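Local coordinates for protein IclR family transcriptional regulator (Brucella abortus, PDB 5WHM) that probably represses transcription by binding DNA through an N-terminal helix-turn-helix domain, with a C-terminal GAF-like domain that probably senses an effector, at residues C[151-161]-C[205-213]; C[214-222]-C[232-243]. All blocks are in the same frame, centred on the assembly; numbering follows the deposited sequence.

Overall arrangement
Following the chain from the N-terminal helix-turn-helix domain, both contacts lie in the IclR C-terminal region and come in series, neither nesting nor crossing. Contact 1 joins the end of strand 150-152 and the start of helix 157-165 to strand 206-209, closing a mostly helical loop that holds helices 168-181 and 186-203. Contact 2 then closes the short hairpin of strands 216-225 and 229-238. Strands 206-209 and 216-225 are neighbours in one antiparallel sheet, so the two contacts, with centres about 9 Å apart, abut directly. The Ser157 and Ser218 hydroxyls probably hydrogen-bond between them, and one bound acetic acid touches both.

Contact 1 of 2, residues C[151-161]-C[205-213]. With ACY (acetic acid), chain J.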
loop_
_atom_site.group_PDB
_atom_site.type_symbol
_atom_site.label_atom_id
_atom_site.label_comp_id
_atom_site.label_asym_id
_atom_site.label_seq_id
_atom_site.Cartn_x
_atom_site.Cartn_y
_atom_site.Cartn_z
ATOM N N LEU C 151 -11.140 -0.901 -9.514
ATOM C CA LEU C 151 -12.183 -1.187 -10.490
ATOM C C LEU C 151 -12.257 -0.035 -11.474
ATOM O O LEU C 151 -12.117 1.123 -11.078
ATOM C CB LEU C 151 -13.561 -1.349 -9.826
ATOM C CG LEU C 151 -13.753 -2.625 -9.006
ATOM C CD1 LEU C 151 -14.722 -2.432 -7.867
ATOM C CD2 LEU C 151 -14.307 -3.662 -9.912
ATOM N N PRO C 152 -12.535 -0.317 -12.749
ATOM C CA PRO C 152 -12.746 0.774 -13.709
ATOM C C PRO C 152 -13.957 1.615 -13.329
ATOM O O PRO C 152 -14.923 1.134 -12.731
ATOM C CB PRO C 152 -12.966 0.044 -15.046
ATOM C CG PRO C 152 -13.508 -1.320 -14.634
ATOM C CD PRO C 152 -12.756 -1.645 -13.351
ATOM N N LEU C 153 -13.908 2.881 -13.735
ATOM C CA LEU C 153 -14.925 3.855 -13.358
ATOM C C LEU C 153 -16.281 3.548 -13.995
ATOM O O LEU C 153 -17.302 3.491 -13.305
ATOM C CB LEU C 153 -14.441 5.252 -13.759
ATOM C CG LEU C 153 -14.628 6.436 -12.817
ATOM C CD1 LEU C 153 -14.135 6.060 -11.460
ATOM C CD2 LEU C 153 -13.903 7.688 -13.349
ATOM N N ALA C 154 -16.319 3.353 -15.313
ATOM C CA ALA C 154 -17.577 3.514 -16.035
ATOM C C ALA C 154 -18.542 2.334 -15.906
ATOM O O ALA C 154 -19.757 2.532 -16.055
ATOM C CB ALA C 154 -17.294 3.787 -17.515
ATOM N N GLY C 155 -18.051 1.126 -15.643
ATOM C CA GLY C 155 -18.921 -0.038 -15.658
ATOM C C GLY C 155 -19.222 -0.625 -14.290
ATOM O O GLY C 155 -20.059 -1.529 -14.176
ATOM N N SER C 156 -18.548 -0.130 -13.253
ATOM C CA SER C 156 -18.744 -0.618 -11.898
ATOM C C SER C 156 -19.789 0.213 -11.169
ATOM O O SER C 156 -19.916 1.413 -11.391
ATOM C CB SER C 156 -17.439 -0.589 -11.089
ATOM O OG SER C 156 -16.925 0.735 -10.974
ATOM N N SER C 157 -20.494 -0.426 -10.237
ATOM C CA SER C 157 -21.415 0.345 -9.418
ATOM C C SER C 157 -20.678 1.436 -8.634
ATOM O O SER C 157 -21.175 2.568 -8.513
ATOM C CB SER C 157 -22.216 -0.594 -8.507
ATOM O OG SER C 157 -21.553 -0.889 -7.294
ATOM N N VAL C 158 -19.480 1.130 -8.114
ATOM C CA VAL C 158 -18.772 2.129 -7.315
ATOM C C VAL C 158 -18.374 3.325 -8.174
ATOM O O VAL C 158 -18.501 4.473 -7.736
ATOM C CB VAL C 158 -17.549 1.524 -6.600
ATOM C CG1 VAL C 158 -17.993 0.817 -5.342
ATOM C CG2 VAL C 158 -16.751 0.582 -7.516
ATOM N N GLY C 159 -17.894 3.078 -9.399
ATOM C CA GLY C 159 -17.514 4.184 -10.279
ATOM C C GLY C 159 -18.690 5.051 -10.689
ATOM O O GLY C 159 -18.570 6.278 -10.792
ATOM N N ARG C 160 -19.840 4.421 -10.958
ATOM C CA ARG C 160 -21.035 5.151 -11.361
ATOM C C ARG C 160 -21.531 6.059 -10.244
ATOM O O ARG C 160 -21.872 7.225 -10.477
ATOM C CB ARG C 160 -22.126 4.154 -11.772
ATOM C CG ARG C 160 -21.822 3.499 -13.118
ATOM C CD ARG C 160 -22.577 2.218 -13.352
ATOM N NE ARG C 160 -22.423 1.763 -14.729
ATOM C CZ ARG C 160 -23.104 0.754 -15.267
ATOM N NH1 ARG C 160 -23.994 0.081 -14.534
ATOM N NH2 ARG C 160 -22.896 0.425 -16.533
ATOM N N ALA C 161 -21.583 5.534 -9.023
ATOM C CA ALA C 161 -22.014 6.343 -7.894
ATOM C C ALA C 161 -21.048 7.493 -7.669
ATOM O O ALA C 161 -21.462 8.597 -7.311
ATOM C CB ALA C 161 -22.098 5.475 -6.627
ATOM N N TYR C 205 -29.180 5.282 -5.496
ATOM C CA TYR C 205 -28.059 4.368 -5.648
ATOM C C TYR C 205 -27.737 4.230 -7.125
ATOM O O TYR C 205 -28.496 4.689 -8.000
ATOM C CB TYR C 205 -28.387 2.992 -5.039
ATOM C CG TYR C 205 -29.665 2.393 -5.626
ATOM C CD1 TYR C 205 -29.695 1.880 -6.919
ATOM C CD2 TYR C 205 -30.826 2.344 -4.882
ATOM C CE1 TYR C 205 -30.928 1.345 -7.478
ATOM C CE2 TYR C 205 -32.018 1.811 -5.410
ATOM C CZ TYR C 205 -32.043 1.305 -6.691
ATOM O OH TYR C 205 -33.219 0.779 -7.193
ATOM N N CYS C 206 -26.626 3.540 -7.400
ATOM C CA CYS C 206 -26.250 3.106 -8.740
ATOM C C CYS C 206 -26.083 1.596 -8.743
ATOM O O CYS C 206 -25.514 1.036 -7.810
ATOM C CB CYS C 206 -24.919 3.755 -9.210
ATOM S SG CYS C 206 -25.114 5.505 -9.640
ATOM N N LEU C 207 -26.525 0.949 -9.816
ATOM C CA LEU C 207 -26.340 -0.482 -10.016
ATOM C C LEU C 207 -25.272 -0.761 -11.064
ATOM O O LEU C 207 -25.006 0.048 -11.965
ATOM C CB LEU C 207 -27.638 -1.154 -10.490
ATOM C CG LEU C 207 -28.886 -0.935 -9.645
ATOM C CD1 LEU C 207 -30.198 -1.421 -10.331
ATOM C CD2 LEU C 207 -28.662 -1.664 -8.335
ATOM N N SER C 208 -24.697 -1.958 -10.962
ATOM C CA SER C 208 -23.993 -2.583 -12.081
ATOM C C SER C 208 -24.463 -4.029 -12.141
ATOM O O SER C 208 -23.953 -4.877 -11.406
ATOM C CB SER C 208 -22.482 -2.509 -11.929
ATOM O OG SER C 208 -21.891 -3.155 -13.048
ATOM N N ILE C 209 -25.454 -4.301 -12.989
ATOM C CA ILE C 209 -25.994 -5.654 -13.158
ATOM C C ILE C 209 -25.181 -6.329 -14.260
ATOM O O ILE C 209 -25.524 -6.274 -15.452
ATOM C CB ILE C 209 -27.488 -5.636 -13.474
ATOM C CG1 ILE C 209 -28.252 -4.862 -12.400
ATOM C CG2 ILE C 209 -28.021 -7.061 -13.625
ATOM C CD1 ILE C 209 -27.999 -5.381 -10.995
ATOM N N GLY C 210 -24.094 -6.986 -13.853
ATOM C CA GLY C 210 -23.206 -7.677 -14.779
ATOM C C GLY C 210 -22.466 -6.782 -15.752
ATOM O O GLY C 210 -22.007 -7.261 -16.794
ATOM N N GLU C 211 -22.330 -5.496 -15.447
ATOM C CA GLU C 211 -21.724 -4.558 -16.384
ATOM C C GLU C 211 -20.255 -4.280 -16.074
ATOM O O GLU C 211 -19.610 -3.502 -16.787
ATOM C CB GLU C 211 -22.535 -3.262 -16.408
ATOM C CG GLU C 211 -23.954 -3.476 -16.933
ATOM C CD GLU C 211 -24.888 -2.324 -16.603
ATOM O OE1 GLU C 211 -25.522 -2.334 -15.503
ATOM O OE2 GLU C 211 -24.966 -1.412 -17.446
ATOM N N TRP C 212 -19.713 -4.899 -15.030
ATOM C CA TRP C 212 -18.277 -4.958 -14.826
ATOM C C TRP C 212 -17.758 -6.355 -15.140
ATOM O O TRP C 212 -16.956 -6.517 -16.063
ATOM C CB TRP C 212 -17.906 -4.542 -13.397
ATOM C CG TRP C 212 -16.474 -4.931 -13.057
ATOM C CD1 TRP C 212 -15.330 -4.496 -13.669
ATOM C CD2 TRP C 212 -16.064 -5.861 -12.056
ATOM N NE1 TRP C 212 -14.233 -5.089 -13.096
ATOM C CE2 TRP C 212 -14.657 -5.940 -12.110
ATOM C CE3 TRP C 212 -16.754 -6.635 -11.112
ATOM C CZ2 TRP C 212 -13.925 -6.752 -11.246
ATOM C CZ3 TRP C 212 -16.028 -7.439 -10.261
ATOM C CH2 TRP C 212 -14.626 -7.493 -10.331
ATOM N N HIS C 213 -18.220 -7.370 -14.406
ATOM C CA HIS C 213 -18.027 -8.780 -14.733
ATOM C C HIS C 213 -19.395 -9.421 -14.919
ATOM O O HIS C 213 -20.325 -9.136 -14.158
ATOM C CB HIS C 213 -17.262 -9.522 -13.636
ATOM C CG HIS C 213 -15.773 -9.369 -13.712
ATOM N ND1 HIS C 213 -14.921 -9.928 -12.779
ATOM C CD2 HIS C 213 -14.982 -8.725 -14.603
ATOM C CE1 HIS C 213 -13.671 -9.631 -13.093
ATOM N NE2 HIS C 213 -13.681 -8.903 -14.196
HETATM C C ACY J . -19.155 -3.012 -8.614
HETATM O O ACY J . -19.210 -2.013 -7.852
HETATM O OXT ACY J . -19.754 -3.096 -9.722
HETATM C CH3 ACY J . -18.315 -4.182 -8.181
#
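The guanidinium of Arg160 meets the carboxylate of Glu211 through both terminal nitrogens, one to each oxygen, yet the two planes are turned 69° apart, so the salt bridge is far from flat. Arg160 NH1 meets Glu211 OE1 at 3.0 Å and Arg160 NH2 meets Glu211 OE2 at 2.9 Å; both oxygens lie near the guanidinium plane, but the nitrogens come from above the carboxylate plane. Ile209 N takes the anti lone pair of Glu211 OE1, which helps fix the carboxylate's rotation. Arg160 NH1 also gives a 2.8 Å bond to Leu207 O, and Arg160 NE bonds Ala154 O at 3.1 Å, so all three nitrogens are engaged. At the root of this extended chain, Arg160 CB packs 3.8 Å from Cys206 CB.

Gly155 O sits over one guanidinium face and accepts from Ser208 OG at 2.7 Å, in the carbonyl plane; with chi1 at 179°, Ser208 OG swings opposite its backbone N to get there. Ser156 N-caps the helix, its OG accepting from Gly159 N and donating to Pro152 O. The same helix start holds acetic acid, probably from the crystallisation liquor: Ser157 N donates to OXT at 2.8 Å and Ser157 OG to O at 2.7 Å. Such a site is consistent with the effector pocket of IclR-type domains. Pro152 CG touches Trp212 CD1.

Helix 157-161 runs nearly antiparallel to strand 206-209, with helix 186-203 packing on Arg160, helix 244-265 on Leu207, and strand 216-225 pairing beside Cys206 and Ser208.

Contact 2 of 2, residues C[214-222]-C[232-243]; sequences RDVNSVAVP and VFNCGGPSFQLP. With ACY (acetic acid), chain J.
With chi1 at -62° and chi2 at -18°, Asn217 swings its amide over Ser239 CB and delivers ND2 to Leu242 O, a nearly straight 2.9 Å bond with the carbonyl oxygen in the amide plane. The bond ties the turn that follows strand 229-238 back to the first strand of an antiparallel beta hairpin, strands 216-225 and 229-238, within the six-stranded sheet of the GAF-like domain. Hydrogen-bonded pairs Asn217-Gly237, Val219-Cys235 and Val221-Phe233 carry the ladder; Asn217 N reaches Gly237 O at 2.9 Å and Val221 N reaches Phe233 O at 2.8 Å. Between them, Ser218 and Gly236 approach closely, with CA atoms 3.7 Å apart, and Ser218 CB rests on Gly236 CA.

After strand 229-238 the chain turns, Pro238 O accepting from Gln241 N and Leu242 N; just before strand 216-225, Asp215 O takes a 2.8 Å bond from Ser239 N and a weak one from Ser239 OG.

Val219, Val221, Phe233 and Cys235 point to the sheet face where helix 244-265 packs, joined by helix 101-115 over Phe233 and Cys235. Ala220, Val232 and Asn234 meet helix 157-165 on the other face, where Ala220 CB lies 3.9 Å from Val232 CG1. Ser218 shares this side, its OG hydrogen-bonded to Ser157 OG. Asn234 ND2 has the Tyr131 hydroxyl as its strongest partner and also donates to acetic acid O at 3.2 Å.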
loop_
_atom_site.group_PDB
_atom_site.type_symbol
_atom_site.label_atom_id
_atom_site.label_comp_id
_atom_site.label_asym_id
_atom_site.label_seq_id
_atom_site.Cartn_x
_atom_site.Cartn_y
_atom_site.Cartn_z
ATOM N N ARG C 214 -19.495 -10.318 -15.909
ATOM C CA ARG C 214 -20.794 -10.792 -16.393
ATOM C C ARG C 214 -21.662 -11.374 -15.280
ATOM O O ARG C 214 -22.876 -11.145 -15.256
ATOM C CB ARG C 214 -20.593 -11.829 -17.503
ATOM C CG ARG C 214 -20.257 -11.248 -18.884
ATOM C CD ARG C 214 -19.914 -12.364 -19.877
ATOM N NE ARG C 214 -19.751 -11.904 -21.258
ATOM C CZ ARG C 214 -18.610 -11.451 -21.773
ATOM N NH1 ARG C 214 -17.523 -11.376 -21.020
ATOM N NH2 ARG C 214 -18.555 -11.064 -23.043
ATOM N N ASP C 215 -21.068 -12.127 -14.349
ATOM C CA ASP C 215 -21.836 -12.822 -13.318
ATOM C C ASP C 215 -21.739 -12.164 -11.944
ATOM O O ASP C 215 -21.972 -12.827 -10.928
ATOM C CB ASP C 215 -21.401 -14.282 -13.223
ATOM C CG ASP C 215 -21.578 -15.024 -14.529
ATOM O OD1 ASP C 215 -22.732 -15.212 -14.976
ATOM O OD2 ASP C 215 -20.549 -15.397 -15.120
ATOM N N VAL C 216 -21.421 -10.876 -11.889
ATOM C CA VAL C 216 -21.397 -10.110 -10.650
ATOM C C VAL C 216 -22.440 -8.998 -10.760
ATOM O O VAL C 216 -22.507 -8.302 -11.777
ATOM C CB VAL C 216 -19.990 -9.540 -10.376
ATOM C CG1 VAL C 216 -20.010 -8.556 -9.217
ATOM C CG2 VAL C 216 -18.993 -10.687 -10.076
ATOM N N ASN C 217 -23.272 -8.853 -9.730
ATOM C CA ASN C 217 -24.181 -7.720 -9.610
ATOM C C ASN C 217 -23.846 -6.951 -8.341
ATOM O O ASN C 217 -23.419 -7.536 -7.343
ATOM C CB ASN C 217 -25.633 -8.139 -9.530
ATOM C CG ASN C 217 -26.103 -8.863 -10.763
ATOM O OD1 ASN C 217 -25.483 -8.796 -11.820
ATOM N ND2 ASN C 217 -27.229 -9.545 -10.637
ATOM N N SER C 218 -24.096 -5.645 -8.367
ATOM C CA SER C 218 -23.697 -4.824 -7.243
ATOM C C SER C 218 -24.454 -3.506 -7.273
ATOM O O SER C 218 -24.964 -3.080 -8.324
ATOM C CB SER C 218 -22.166 -4.606 -7.296
ATOM O OG SER C 218 -21.781 -3.459 -6.578
ATOM N N VAL C 219 -24.583 -2.900 -6.097
ATOM C CA VAL C 219 -25.270 -1.617 -5.943
ATOM C C VAL C 219 -24.342 -0.745 -5.119
ATOM O O VAL C 219 -23.640 -1.251 -4.244
ATOM C CB VAL C 219 -26.644 -1.770 -5.247
ATOM C CG1 VAL C 219 -26.497 -2.432 -3.874
ATOM C CG2 VAL C 219 -27.391 -0.427 -5.122
ATOM N N ALA C 220 -24.325 0.558 -5.393
ATOM C CA ALA C 220 -23.393 1.440 -4.686
ATOM C C ALA C 220 -24.072 2.755 -4.345
ATOM O O ALA C 220 -24.999 3.202 -5.046
ATOM C CB ALA C 220 -22.115 1.723 -5.513
ATOM N N VAL C 221 -23.613 3.359 -3.254
ATOM C CA VAL C 221 -24.174 4.612 -2.741
ATOM C C VAL C 221 -23.018 5.526 -2.364
ATOM O O VAL C 221 -22.141 5.111 -1.584
ATOM C CB VAL C 221 -25.077 4.374 -1.521
ATOM C CG1 VAL C 221 -25.451 5.695 -0.857
ATOM C CG2 VAL C 221 -26.347 3.595 -1.921
ATOM N N PRO C 222 -22.960 6.755 -2.866
ATOM C CA PRO C 222 -21.827 7.629 -2.547
ATOM C C PRO C 222 -22.087 8.445 -1.284
ATOM O O PRO C 222 -23.217 8.597 -0.822
ATOM C CB PRO C 222 -21.744 8.536 -3.782
ATOM C CG PRO C 222 -23.238 8.713 -4.171
ATOM C CD PRO C 222 -23.923 7.406 -3.780
ATOM N N VAL C 232 -17.412 5.963 -1.548
ATOM C CA VAL C 232 -18.523 5.215 -2.127
ATOM C C VAL C 232 -18.562 3.859 -1.447
ATOM O O VAL C 232 -17.513 3.224 -1.271
ATOM C CB VAL C 232 -18.396 5.041 -3.653
ATOM C CG1 VAL C 232 -19.693 4.424 -4.191
ATOM C CG2 VAL C 232 -18.082 6.372 -4.345
ATOM N N PHE C 233 -19.768 3.416 -1.071
ATOM C CA PHE C 233 -19.959 2.111 -0.455
ATOM C C PHE C 233 -20.721 1.213 -1.406
ATOM O O PHE C 233 -21.653 1.663 -2.079
ATOM C CB PHE C 233 -20.681 2.258 0.889
ATOM C CG PHE C 233 -19.911 3.102 1.870
ATOM C CD1 PHE C 233 -19.988 4.500 1.816
ATOM C CD2 PHE C 233 -19.039 2.506 2.791
ATOM C CE1 PHE C 233 -19.202 5.299 2.696
ATOM C CE2 PHE C 233 -18.282 3.284 3.679
ATOM C CZ PHE C 233 -18.376 4.686 3.645
ATOM N N ASN C 234 -20.309 -0.044 -1.522
ATOM C CA ASN C 234 -21.059 -0.932 -2.395
ATOM C C ASN C 234 -21.349 -2.245 -1.686
ATOM O O ASN C 234 -20.854 -2.536 -0.591
ATOM C CB ASN C 234 -20.353 -1.192 -3.748
ATOM C CG ASN C 234 -19.115 -2.094 -3.631
ATOM O OD1 ASN C 234 -18.744 -2.549 -2.551
ATOM N ND2 ASN C 234 -18.470 -2.356 -4.769
ATOM N N CYS C 235 -22.200 -3.030 -2.330
ATOM C CA CYS C 235 -22.532 -4.357 -1.845
ATOM C C CYS C 235 -22.798 -5.165 -3.099
ATOM O O CYS C 235 -23.630 -4.764 -3.922
ATOM C CB CYS C 235 -23.744 -4.314 -0.923
ATOM S SG CYS C 235 -24.251 -5.968 -0.340
ATOM N N GLY C 236 -22.077 -6.261 -3.280
ATOM C CA GLY C 236 -22.149 -6.924 -4.570
ATOM C C GLY C 236 -21.713 -8.358 -4.407
ATOM O O GLY C 236 -21.219 -8.758 -3.352
ATOM N N GLY C 237 -21.920 -9.139 -5.461
ATOM C CA GLY C 237 -21.567 -10.535 -5.424
ATOM C C GLY C 237 -22.132 -11.301 -6.599
ATOM O O GLY C 237 -22.540 -10.722 -7.606
ATOM N N PRO C 238 -22.125 -12.629 -6.498
ATOM C CA PRO C 238 -22.638 -13.467 -7.587
ATOM C C PRO C 238 -24.057 -13.080 -7.976
ATOM O O PRO C 238 -24.934 -12.916 -7.127
ATOM C CB PRO C 238 -22.574 -14.887 -7.002
ATOM C CG PRO C 238 -21.794 -14.758 -5.662
ATOM C CD PRO C 238 -21.234 -13.383 -5.594
ATOM N N SER C 239 -24.265 -12.932 -9.283
ATOM C CA SER C 239 -25.539 -12.448 -9.792
ATOM C C SER C 239 -26.683 -13.376 -9.419
ATOM O O SER C 239 -27.800 -12.907 -9.180
ATOM C CB SER C 239 -25.447 -12.279 -11.301
ATOM O OG SER C 239 -25.013 -13.488 -11.887
ATOM N N PHE C 240 -26.429 -14.687 -9.335
ATOM C CA PHE C 240 -27.496 -15.605 -8.943
ATOM C C PHE C 240 -27.927 -15.374 -7.497
ATOM O O PHE C 240 -29.057 -15.694 -7.130
ATOM C CB PHE C 240 -27.058 -17.065 -9.155
ATOM C CG PHE C 240 -26.195 -17.628 -8.037
ATOM C CD1 PHE C 240 -26.775 -18.308 -6.965
ATOM C CD2 PHE C 240 -24.804 -17.494 -8.065
ATOM C CE1 PHE C 240 -25.988 -18.833 -5.932
ATOM C CE2 PHE C 240 -24.011 -18.021 -7.037
ATOM C CZ PHE C 240 -24.605 -18.684 -5.972
ATOM N N GLN C 241 -27.049 -14.819 -6.665
ATOM C CA GLN C 241 -27.396 -14.551 -5.277
ATOM C C GLN C 241 -28.048 -13.189 -5.085
ATOM O O GLN C 241 -28.870 -13.017 -4.171
ATOM C CB GLN C 241 -26.138 -14.632 -4.422
ATOM C CG GLN C 241 -26.312 -14.166 -3.017
ATOM C CD GLN C 241 -25.022 -14.261 -2.242
ATOM O OE1 GLN C 241 -23.997 -14.711 -2.764
ATOM N NE2 GLN C 241 -25.062 -13.836 -0.990
ATOM N N LEU C 242 -27.710 -12.225 -5.940
ATOM C CA LEU C 242 -28.150 -10.834 -5.809
ATOM C C LEU C 242 -28.812 -10.397 -7.106
ATOM O O LEU C 242 -28.226 -9.647 -7.890
ATOM C CB LEU C 242 -26.978 -9.906 -5.481
ATOM C CG LEU C 242 -26.267 -10.126 -4.144
ATOM C CD1 LEU C 242 -24.993 -9.300 -4.082
ATOM C CD2 LEU C 242 -27.195 -9.748 -3.000
ATOM N N PRO C 243 -30.031 -10.861 -7.372
ATOM C CA PRO C 243 -30.757 -10.370 -8.548
ATOM C C PRO C 243 -31.026 -8.875 -8.454
ATOM O O PRO C 243 -31.029 -8.284 -7.371
ATOM C CB PRO C 243 -32.068 -11.170 -8.515
ATOM C CG PRO C 243 -31.728 -12.392 -7.735
ATOM C CD PRO C 243 -30.749 -11.962 -6.705
HETATM C C ACY J . -19.155 -3.012 -8.614
HETATM O O ACY J . -19.210 -2.013 -7.852
HETATM O OXT ACY J . -19.754 -3.096 -9.722
HETATM C CH3 ACY J . -18.315 -4.182 -8.181
#